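Side-chain contacts in phosphoinositol-specific phospholipase C (PDB 5FYP), which probably cleaves phosphatidylinositol lipids in a calcium-dependent reaction, splitting the diacylglycerol from the phosphorylated inositol headgroup: residues A[42-47]-A[283-288]; A[62-67]-A[133-138]; A[113-118]-A[277-282]. All blocks are in the same frame, centred on the assembly; numbering follows the deposited sequence. Where two conformers were deposited one is given.

In the fold
The three contacts sample one TIM barrel at different depths. Contact 3 lies at its centre, where strands 114-120 and 279-282 meet across the interior, and the side chain of Ile117 comes within about 6 Å of the bound calcium ion. Contact 1, its centre 10 Å away, joins the approach to strand 46-52 to the loop after strand 279-282; Leu47 N is 2.9 Å from Thr115 O, a probable backbone hydrogen bond between neighbouring strands. Contact 2 sits further out, its centre 22 Å from that of contact 3, yet Phe136 CZ touches Leu118 CD1 at 3.7 Å. Contacts 1 and 2 do not touch, their nearest atoms being about 12 Å apart.

Contact 1: A[42-47]-A[283-288]; sequences DSVRTL and YRFAAQ
Ser43 and Ala286 bring the two backbones closest, with their CA atoms 5.9 Å apart. Segment 42-47 runs through a loop into strand 46-52, whereas 283-288 is a turn after strand 279-282 in which residues 285-287 have helical backbone angles. That turn is tied by Gln288, whose NE2 donates to Arg284 O over 3.0 Å with an N-H...O angle of 164°.

Phe285 makes the largest single contribution and touches both Ser43 and Val44. Its CG lies between the backbone N and the carbonyl carbon (chi1 50°), which directs the ring at the opposing loop. Ser43 CB meets the ring edge in its plane, at 3.9 Å from Phe285 CD1. Just beside it, Ser43 OG rests against the methyl of Ala286, 3.9 Å from its CB. Val44 crosses Phe285 at about a right angle, and its CG1 branch reaches Phe285 CB at 4.2 Å. Strand 20-25 supplies the neighbouring surface: Val44 touches Val23, and Phe285 touches Cys25. Trimming Phe285 to an alanine would remove the ring and probably leave Ser43 CB without its neighbour, Val44 CG1 with only the CB contact, and a gap beside strand 20-25.

Across the two segments the interaction is thus van der Waals contact between small side-chain groups and Phe285, with Ser43 OG against the Ala286 methyl, covering a modest 140 Å². Its polar link is indirect, because Arg294 donates from NH1 to Ser43 O and from NH2 to Ala286 O. A single guanidinium group therefore spans both loops, probably fixing their spacing while the apolar groups fill the space between them.

Contact 2: A[62-67]-A[133-138]; sequences SPHHWF and PKDFDE
Trp66 points the CH2 corner of its indole at the first turn of helix 133-144, and Phe136 turns a ring edge to one face of the indole. The pair is T-shaped, with planes at 81° and the centroid of the six-membered indole ring 5.4 Å from that of Phe136. Phe136 CD1 stands 3.9 Å above the indole plane, offset toward the rim. The indole also reaches the helix backbone, with Trp66 CH2 only 3.6 Å from Phe136 CA. Phe136 holds CG anti to the backbone N (chi1 -172°), which swings its CD1 edge over the indole face. Phe51, next in sequence to the calcium ligand Asp50, completes the aromatic cluster, its ring nearly parallel to that of Phe136 and edge-to-face with Trp66.

Toward the surface, His64 leads with its ring edge: CD2 lies 3.5 Å from Asp135 OD1, with the ring and carboxylate planes 53° apart. Pro63 CB covers one face of the imidazole. A water joins the two groups, lying in the imidazole plane 2.8 Å from His64 NE2 and donating to Asp135 OD1 at 3.2 Å. Asp135 OD2 is held by Thr132.

The contact therefore has two layers, a buried aromatic one that fits the loop to the helix and a hydrated polar one, in which the carboxylate would probably favour a protonated imidazole nearby, with the water and no direct salt bridge linking the two.

Contact 3: A[113-118]-A[277-282]; sequences PITLIL and INLSAY
Thr115 is the first residue of segment 113-118 to meet the other strand, and it does so through its methyl group: CG2 lies 4.3 Å from Leu279 CD1. With OG1 beside the backbone N (chi1 -60°), CG2 is placed anti to that nitrogen and projects into the interior. The two backbones stay well apart, Thr115 CA being 9.5 Å from Leu279 CA, and the leucine bridges much of that distance. Leu279 is extended, its CD1 anti to CA (chi2 175°), which carries this methyl far out from its own strand. Thr46, on the adjoining strand 46-52, touches both Thr115 and Leu279 and fills in from one flank.

Leu116 faces the other way, packing on Leu47 and Leu186 of the neighbouring strands. This inward and outward division belongs to the TIM-barrel fold of this family, in which 20-25, 46-52, 114-120 and 184-189 are among the barrel strands. Strands 114-120 and 279-282 are not neighbours in it, so their meeting is made by side chains inside the barrel.

Ile117 returns to the interior. Its CG1 branch folds so that CD1 comes 4.4 Å from Leu279 CD1, and the same Ile117 CD1 is 4.1 Å from Thr115 CG2. The three methyls form a compact triangle, with van der Waals contact alone between them. Val187 lines Thr115 and Ile117 from the next strand, while Arg260 and Asn189 also touch Ile117, where the lining turns from apolar to polar toward the calcium ion.

Leu118 is again outward, against Phe51 and the ring of Phe136, and the next residue along the strand, Asp119, is a calcium ligand.

Contact 1: A[42-47]-A[283-288]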
loop_
_atom_site.group_PDB
_atom_site.type_symbol
_atom_site.label_atom_id
_atom_site.label_comp_id
_atom_site.label_asym_id
_atom_site.label_seq_id
_atom_site.Cartn_x
_atom_site.Cartn_y
_atom_site.Cartn_z
ATOM N N ASP A 42 -3.814 -13.408 9.576
ATOM C CA ASP A 42 -3.348 -14.127 10.781
ATOM C C ASP A 42 -1.872 -13.877 11.072
ATOM O O ASP A 42 -1.413 -14.154 12.181
ATOM C CB ASP A 42 -3.546 -15.632 10.601
ATOM C CG ASP A 42 -4.990 -16.037 10.449
ATOM O OD1 ASP A 42 -5.900 -15.257 10.762
ATOM O OD2 ASP A 42 -5.215 -17.198 10.122
ATOM N N SER A 43 -1.142 -13.351 10.078
ATOM C CA SER A 43 0.325 -13.232 10.159
ATOM C C SER A 43 0.886 -11.834 10.026
ATOM O O SER A 43 1.930 -11.555 10.589
ATOM C CB SER A 43 1.012 -14.105 9.116
ATOM O OG SER A 43 0.651 -15.456 9.249
ATOM N N VAL A 44 0.271 -11.000 9.189
ATOM C CA VAL A 44 0.793 -9.665 8.855
ATOM C C VAL A 44 -0.367 -8.673 8.753
ATOM O O VAL A 44 -1.541 -9.063 8.737
ATOM C CB VAL A 44 1.642 -9.646 7.566
ATOM C CG1 VAL A 44 2.901 -10.513 7.716
ATOM C CG2 VAL A 44 0.846 -10.073 6.345
ATOM N N ARG A 45 -0.030 -7.386 8.610
ATOM C CA ARG A 45 -0.975 -6.290 8.459
ATOM C C ARG A 45 -0.779 -5.512 7.161
ATOM O O ARG A 45 -1.428 -4.499 6.974
ATOM C CB ARG A 45 -0.977 -5.350 9.671
ATOM C CG ARG A 45 -1.445 -6.011 10.951
ATOM C CD ARG A 45 -2.946 -6.025 11.089
ATOM N NE ARG A 45 -3.384 -6.868 12.232
ATOM C CZ ARG A 45 -3.530 -8.183 12.164
ATOM N NH1 ARG A 45 -3.299 -8.849 11.046
ATOM N NH2 ARG A 45 -3.927 -8.861 13.227
ATOM N N THR A 46 0.065 -6.019 6.269
ATOM C CA THR A 46 0.304 -5.374 4.959
ATOM C C THR A 46 0.191 -6.428 3.897
ATOM O O THR A 46 0.954 -7.412 3.896
ATOM C CB THR A 46 1.648 -4.639 4.954
ATOM O OG1 THR A 46 1.616 -3.597 5.942
ATOM C CG2 THR A 46 1.899 -3.977 3.599
ATOM N N LEU A 47 -0.751 -6.207 2.975
ATOM C CA LEU A 47 -1.156 -7.176 1.931
ATOM C C LEU A 47 -1.009 -6.556 0.569
ATOM O O LEU A 47 -0.610 -5.399 0.443
ATOM C CB LEU A 47 -2.635 -7.614 2.144
ATOM C CG LEU A 47 -2.925 -8.584 3.314
ATOM C CD1 LEU A 47 -2.522 -8.227 4.707
ATOM C CD2 LEU A 47 -4.381 -8.960 3.245
ATOM N N TYR A 283 7.408 -13.206 -0.211
ATOM C CA TYR A 283 6.495 -14.262 -0.650
ATOM C C TYR A 283 6.072 -15.139 0.540
ATOM O O TYR A 283 4.888 -15.426 0.729
ATOM C CB TYR A 283 7.145 -15.111 -1.719
ATOM C CG TYR A 283 7.448 -14.356 -2.975
ATOM C CD1 TYR A 283 6.413 -13.862 -3.779
ATOM C CD2 TYR A 283 8.758 -14.155 -3.423
ATOM C CE1 TYR A 283 6.673 -13.192 -4.965
ATOM C CE2 TYR A 283 9.038 -13.469 -4.590
ATOM C CZ TYR A 283 7.987 -13.004 -5.371
ATOM O OH TYR A 283 8.231 -12.365 -6.561
ATOM N N ARG A 284 7.070 -15.571 1.306
ATOM C CA ARG A 284 6.903 -16.484 2.476
ATOM C C ARG A 284 6.876 -15.612 3.742
ATOM O O ARG A 284 7.787 -15.624 4.565
ATOM C CB ARG A 284 8.004 -17.526 2.517
ATOM C CG ARG A 284 8.116 -18.344 1.222
ATOM C CD ARG A 284 9.338 -19.259 1.152
ATOM N NE ARG A 284 9.376 -20.238 2.196
ATOM C CZ ARG A 284 10.440 -20.980 2.466
ATOM N NH1 ARG A 284 11.637 -20.830 1.807
ATOM N NH2 ARG A 284 10.359 -21.880 3.446
ATOM N N PHE A 285 5.817 -14.822 3.864
ATOM C CA PHE A 285 5.744 -13.832 4.936
ATOM C C PHE A 285 5.678 -14.444 6.349
ATOM O O PHE A 285 6.286 -13.897 7.271
ATOM C CB PHE A 285 4.559 -12.870 4.717
ATOM C CG PHE A 285 3.254 -13.571 4.451
ATOM C CD1 PHE A 285 2.452 -14.002 5.492
ATOM C CD2 PHE A 285 2.872 -13.850 3.148
ATOM C CE1 PHE A 285 1.287 -14.699 5.222
ATOM C CE2 PHE A 285 1.734 -14.577 2.897
ATOM C CZ PHE A 285 0.944 -14.995 3.937
ATOM N N ALA A 286 5.009 -15.572 6.498
ATOM C CA ALA A 286 4.842 -16.155 7.847
ATOM C C ALA A 286 6.163 -16.631 8.408
ATOM O O ALA A 286 6.370 -16.619 9.626
ATOM C CB ALA A 286 3.829 -17.276 7.846
ATOM N N ALA A 287 7.086 -17.014 7.525
ATOM C CA ALA A 287 8.402 -17.520 7.918
ATOM C C ALA A 287 9.333 -16.424 8.443
ATOM O O ALA A 287 10.398 -16.747 8.959
ATOM C CB ALA A 287 9.065 -18.221 6.740
ATOM N N GLN A 288 8.966 -15.162 8.298
ATOM C CA GLN A 288 9.823 -14.066 8.714
ATOM C C GLN A 288 9.417 -13.547 10.079
ATOM O O GLN A 288 8.226 -13.455 10.395
ATOM C CB GLN A 288 9.736 -12.883 7.729
ATOM C CG GLN A 288 9.774 -13.297 6.279
ATOM C CD GLN A 288 10.941 -14.135 5.888
ATOM O OE1 GLN A 288 12.056 -13.918 6.308
ATOM N NE2 GLN A 288 10.693 -15.105 5.013
#

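Contact 2: A[62-67]-A[133-138]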
loop_
_atom_site.group_PDB
_atom_site.type_symbol
_atom_site.label_atom_id
_atom_site.label_comp_id
_atom_site.label_asym_id
_atom_site.label_seq_id
_atom_site.Cartn_x
_atom_site.Cartn_y
_atom_site.Cartn_z
ATOM N N SER A 62 -15.313 -4.476 -17.574
ATOM C CA SER A 62 -16.644 -3.900 -17.323
ATOM C C SER A 62 -16.517 -2.663 -16.448
ATOM O O SER A 62 -15.494 -2.464 -15.774
ATOM C CB SER A 62 -17.566 -4.890 -16.668
ATOM O OG SER A 62 -17.005 -5.425 -15.527
ATOM N N PRO A 63 -17.526 -1.794 -16.476
ATOM C CA PRO A 63 -17.363 -0.563 -15.700
ATOM C C PRO A 63 -17.326 -0.816 -14.211
ATOM O O PRO A 63 -17.987 -1.731 -13.718
ATOM C CB PRO A 63 -18.624 0.254 -16.040
ATOM C CG PRO A 63 -19.198 -0.376 -17.211
ATOM C CD PRO A 63 -18.745 -1.780 -17.278
ATOM N N HIS A 64 -16.538 -0.014 -13.509
ATOM C CA HIS A 64 -16.576 0.004 -12.035
ATOM C C HIS A 64 -16.099 -1.304 -11.414
ATOM O O HIS A 64 -16.469 -1.622 -10.317
ATOM C CB HIS A 64 -17.993 0.351 -11.522
ATOM C CG HIS A 64 -18.667 1.452 -12.278
ATOM N ND1 HIS A 64 -19.967 1.367 -12.716
ATOM C CD2 HIS A 64 -18.194 2.629 -12.729
ATOM C CE1 HIS A 64 -20.282 2.480 -13.354
ATOM N NE2 HIS A 64 -19.224 3.257 -13.387
ATOM N N HIS A 65 -15.293 -2.044 -12.171
ATOM C CA HIS A 65 -14.852 -3.398 -11.845
ATOM C C HIS A 65 -13.435 -3.606 -12.295
ATOM O O HIS A 65 -13.060 -3.110 -13.338
ATOM C CB HIS A 65 -15.760 -4.359 -12.644
ATOM C CG HIS A 65 -15.302 -5.791 -12.694
ATOM N ND1 HIS A 65 -14.351 -6.292 -13.571
ATOM C CD2 HIS A 65 -15.720 -6.844 -11.962
ATOM C CE1 HIS A 65 -14.177 -7.584 -13.332
ATOM N NE2 HIS A 65 -15.034 -7.950 -12.382
ATOM N N TRP A 66 -12.670 -4.362 -11.511
ATOM C CA TRP A 66 -11.329 -4.791 -11.915
ATOM C C TRP A 66 -11.150 -6.256 -11.511
ATOM O O TRP A 66 -11.774 -6.714 -10.560
ATOM C CB TRP A 66 -10.222 -3.943 -11.274
ATOM C CG TRP A 66 -10.149 -2.498 -11.772
ATOM C CD1 TRP A 66 -9.252 -2.028 -12.690
ATOM C CD2 TRP A 66 -10.932 -1.364 -11.352
ATOM N NE1 TRP A 66 -9.427 -0.686 -12.857
ATOM C CE2 TRP A 66 -10.445 -0.247 -12.053
ATOM C CE3 TRP A 66 -11.999 -1.194 -10.467
ATOM C CZ2 TRP A 66 -10.989 1.010 -11.892
ATOM C CZ3 TRP A 66 -12.543 0.073 -10.310
ATOM C CH2 TRP A 66 -12.043 1.144 -11.022
ATOM N N PHE A 67 -10.256 -6.948 -12.227
ATOM C CA PHE A 67 -9.907 -8.342 -11.959
ATOM C C PHE A 67 -8.671 -8.394 -11.072
ATOM O O PHE A 67 -7.859 -7.456 -11.080
ATOM C CB PHE A 67 -9.573 -9.061 -13.249
ATOM C CG PHE A 67 -10.700 -9.159 -14.220
ATOM C CD1 PHE A 67 -10.921 -8.146 -15.158
ATOM C CD2 PHE A 67 -11.533 -10.268 -14.253
ATOM C CE1 PHE A 67 -11.946 -8.245 -16.086
ATOM C CE2 PHE A 67 -12.561 -10.380 -15.169
ATOM C CZ PHE A 67 -12.759 -9.383 -16.093
ATOM N N PRO A 133 -9.576 7.193 -12.473
ATOM C CA PRO A 133 -9.207 7.433 -11.067
ATOM C C PRO A 133 -10.414 7.688 -10.160
ATOM O O PRO A 133 -10.442 7.184 -9.042
ATOM C CB PRO A 133 -8.259 8.616 -11.170
ATOM C CG PRO A 133 -7.567 8.363 -12.481
ATOM C CD PRO A 133 -8.668 7.891 -13.392
ATOM N N LYS A 134 -11.370 8.485 -10.632
ATOM C CA LYS A 134 -12.546 8.754 -9.839
ATOM C C LYS A 134 -13.368 7.472 -9.562
ATOM O O LYS A 134 -13.829 7.253 -8.441
ATOM C CB LYS A 134 -13.415 9.809 -10.507
ATOM C CG LYS A 134 -14.691 10.171 -9.767
ATOM C CD LYS A 134 -15.155 11.528 -10.253
ATOM C CE LYS A 134 -16.544 11.938 -9.804
ATOM N NZ LYS A 134 -17.603 10.928 -10.085
ATOM N N ASP A 135 -13.524 6.632 -10.593
ATOM C CA ASP A 135 -14.244 5.363 -10.415
ATOM C C ASP A 135 -13.524 4.472 -9.396
ATOM O O ASP A 135 -14.178 3.795 -8.612
ATOM C CB ASP A 135 -14.399 4.622 -11.722
ATOM C CG ASP A 135 -15.255 5.363 -12.730
ATOM O OD1 ASP A 135 -16.421 5.657 -12.403
ATOM O OD2 ASP A 135 -14.751 5.681 -13.830
ATOM N N PHE A 136 -12.200 4.466 -9.444
ATOM C CA PHE A 136 -11.414 3.691 -8.489
ATOM C C PHE A 136 -11.614 4.192 -7.061
ATOM O O PHE A 136 -11.872 3.386 -6.161
ATOM C CB PHE A 136 -9.967 3.730 -8.947
ATOM C CG PHE A 136 -9.050 2.841 -8.185
ATOM C CD1 PHE A 136 -9.123 1.466 -8.343
ATOM C CD2 PHE A 136 -8.081 3.377 -7.347
ATOM C CE1 PHE A 136 -8.253 0.618 -7.706
ATOM C CE2 PHE A 136 -7.179 2.529 -6.699
ATOM C CZ PHE A 136 -7.312 1.150 -6.876
ATOM N N ASP A 137 -11.530 5.510 -6.871
ATOM C CA ASP A 137 -11.797 6.090 -5.554
ATOM C C ASP A 137 -13.209 5.748 -5.095
ATOM O O ASP A 137 -13.410 5.464 -3.908
ATOM C CB ASP A 137 -11.604 7.593 -5.544
ATOM C CG ASP A 137 -10.161 8.026 -5.327
ATOM O OD1 ASP A 137 -9.269 7.149 -5.216
ATOM O OD2 ASP A 137 -9.950 9.237 -5.180
ATOM N N GLU A 138 -14.171 5.797 -6.006
ATOM C CA GLU A 138 -15.539 5.526 -5.606
ATOM C C GLU A 138 -15.703 4.072 -5.143
ATOM O O GLU A 138 -16.407 3.810 -4.183
ATOM C CB GLU A 138 -16.516 5.917 -6.723
ATOM C CG GLU A 138 -16.662 7.430 -6.830
ATOM C CD GLU A 138 -17.528 7.945 -7.950
ATOM O OE1 GLU A 138 -17.910 7.180 -8.826
ATOM O OE2 GLU A 138 -17.777 9.157 -7.946
HETATM O O HOH W 1 -18.852 5.788 -14.416
#

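Contact 3: A[113-118]-A[277-282]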
loop_
_atom_site.group_PDB
_atom_site.type_symbol
_atom_site.label_atom_id
_atom_site.label_comp_id
_atom_site.label_asym_id
_atom_site.label_seq_id
_atom_site.Cartn_x
_atom_site.Cartn_y
_atom_site.Cartn_z
ATOM N N PRO A 113 -3.369 -0.835 12.058
ATOM C CA PRO A 113 -3.788 -0.409 10.731
ATOM C C PRO A 113 -3.343 -1.370 9.638
ATOM O O PRO A 113 -2.196 -1.841 9.648
ATOM C CB PRO A 113 -3.132 0.960 10.574
ATOM C CG PRO A 113 -2.011 0.959 11.578
ATOM C CD PRO A 113 -2.588 0.197 12.741
ATOM N N ILE A 114 -4.252 -1.627 8.700
ATOM C CA ILE A 114 -3.965 -2.507 7.560
ATOM C C ILE A 114 -3.540 -1.659 6.369
ATOM O O ILE A 114 -4.214 -0.689 6.061
ATOM C CB ILE A 114 -5.190 -3.326 7.186
ATOM C CG1 ILE A 114 -5.582 -4.263 8.322
ATOM C CG2 ILE A 114 -4.976 -4.094 5.884
ATOM C CD1 ILE A 114 -6.993 -4.813 8.200
ATOM N N THR A 115 -2.452 -2.050 5.737
ATOM C CA THR A 115 -1.985 -1.388 4.531
ATOM C C THR A 115 -2.169 -2.355 3.362
ATOM O O THR A 115 -1.710 -3.498 3.412
ATOM C CB THR A 115 -0.524 -0.945 4.654
ATOM O OG1 THR A 115 -0.401 -0.042 5.751
ATOM C CG2 THR A 115 -0.040 -0.219 3.417
ATOM N N LEU A 116 -2.847 -1.897 2.318
ATOM C CA LEU A 116 -3.096 -2.694 1.104
ATOM C C LEU A 116 -2.378 -2.063 -0.068
ATOM O O LEU A 116 -2.687 -0.942 -0.470
ATOM C CB LEU A 116 -4.564 -2.781 0.765
ATOM C CG LEU A 116 -5.515 -3.351 1.732
ATOM C CD1 LEU A 116 -6.908 -3.459 1.103
ATOM C CD2 LEU A 116 -5.063 -4.722 2.211
ATOM N N ILE A 117 -1.428 -2.807 -0.610
ATOM C CA ILE A 117 -0.696 -2.392 -1.804
ATOM C C ILE A 117 -1.508 -2.839 -3.013
ATOM O O ILE A 117 -1.747 -4.014 -3.229
ATOM C CB ILE A 117 0.705 -3.062 -1.839
ATOM C CG1 ILE A 117 1.487 -2.819 -0.506
ATOM C CG2 ILE A 117 1.496 -2.665 -3.083
ATOM C CD1 ILE A 117 1.717 -1.380 -0.120
ATOM N N LEU A 118 -1.976 -1.857 -3.782
ATOM C CA LEU A 118 -2.797 -2.062 -4.965
ATOM C C LEU A 118 -1.895 -1.839 -6.170
ATOM O O LEU A 118 -1.611 -0.696 -6.540
ATOM C CB LEU A 118 -4.008 -1.146 -4.928
ATOM C CG LEU A 118 -4.854 -1.260 -3.649
ATOM C CD1 LEU A 118 -5.969 -0.236 -3.676
ATOM C CD2 LEU A 118 -5.393 -2.647 -3.435
ATOM N N ILE A 277 13.646 0.069 6.483
ATOM C CA ILE A 277 12.563 -0.251 5.557
ATOM C C ILE A 277 11.274 -0.418 6.356
ATOM O O ILE A 277 11.181 -1.295 7.225
ATOM C CB ILE A 277 12.880 -1.512 4.767
ATOM C CG1 ILE A 277 14.139 -1.290 3.897
ATOM C CG2 ILE A 277 11.682 -1.951 3.961
ATOM C CD1 ILE A 277 14.828 -2.570 3.458
ATOM N N ASN A 278 10.250 0.360 6.028
ATOM C CA ASN A 278 8.964 0.184 6.720
ATOM C C ASN A 278 8.250 -1.101 6.362
ATOM O O ASN A 278 7.711 -1.758 7.262
ATOM C CB ASN A 278 8.011 1.335 6.440
ATOM C CG ASN A 278 8.451 2.644 7.050
ATOM O OD1 ASN A 278 8.895 3.562 6.344
ATOM N ND2 ASN A 278 8.287 2.773 8.356
ATOM N N LEU A 279 8.179 -1.408 5.073
ATOM C CA LEU A 279 7.397 -2.557 4.606
ATOM C C LEU A 279 8.314 -3.464 3.789
ATOM O O LEU A 279 8.716 -3.098 2.679
ATOM C CB LEU A 279 6.206 -2.084 3.762
ATOM C CG LEU A 279 5.305 -1.034 4.374
ATOM C CD1 LEU A 279 4.251 -0.572 3.373
ATOM C CD2 LEU A 279 4.641 -1.451 5.684
ATOM N N SER A 280 8.662 -4.619 4.341
ATOM C CA SER A 280 9.533 -5.567 3.670
ATOM C C SER A 280 8.686 -6.687 3.113
ATOM O O SER A 280 8.115 -7.472 3.879
ATOM C CB SER A 280 10.551 -6.158 4.649
ATOM O OG SER A 280 11.485 -5.184 5.057
ATOM N N ALA A 281 8.571 -6.742 1.778
ATOM C CA ALA A 281 7.650 -7.682 1.142
ATOM C C ALA A 281 8.303 -9.034 0.929
ATOM O O ALA A 281 9.350 -9.115 0.291
ATOM C CB ALA A 281 7.187 -7.115 -0.172
ATOM N N TYR A 282 7.650 -10.077 1.426
ATOM C CA TYR A 282 8.117 -11.453 1.297
ATOM C C TYR A 282 7.032 -12.349 0.734
ATOM O O TYR A 282 5.888 -12.325 1.196
ATOM C CB TYR A 282 8.493 -12.035 2.645
ATOM C CG TYR A 282 9.682 -11.419 3.300
ATOM C CD1 TYR A 282 9.538 -10.341 4.157
ATOM C CD2 TYR A 282 10.965 -11.947 3.134
ATOM C CE1 TYR A 282 10.622 -9.790 4.806
ATOM C CE2 TYR A 282 12.065 -11.401 3.787
ATOM C CZ TYR A 282 11.878 -10.326 4.610
ATOM O OH TYR A 282 12.928 -9.795 5.294
#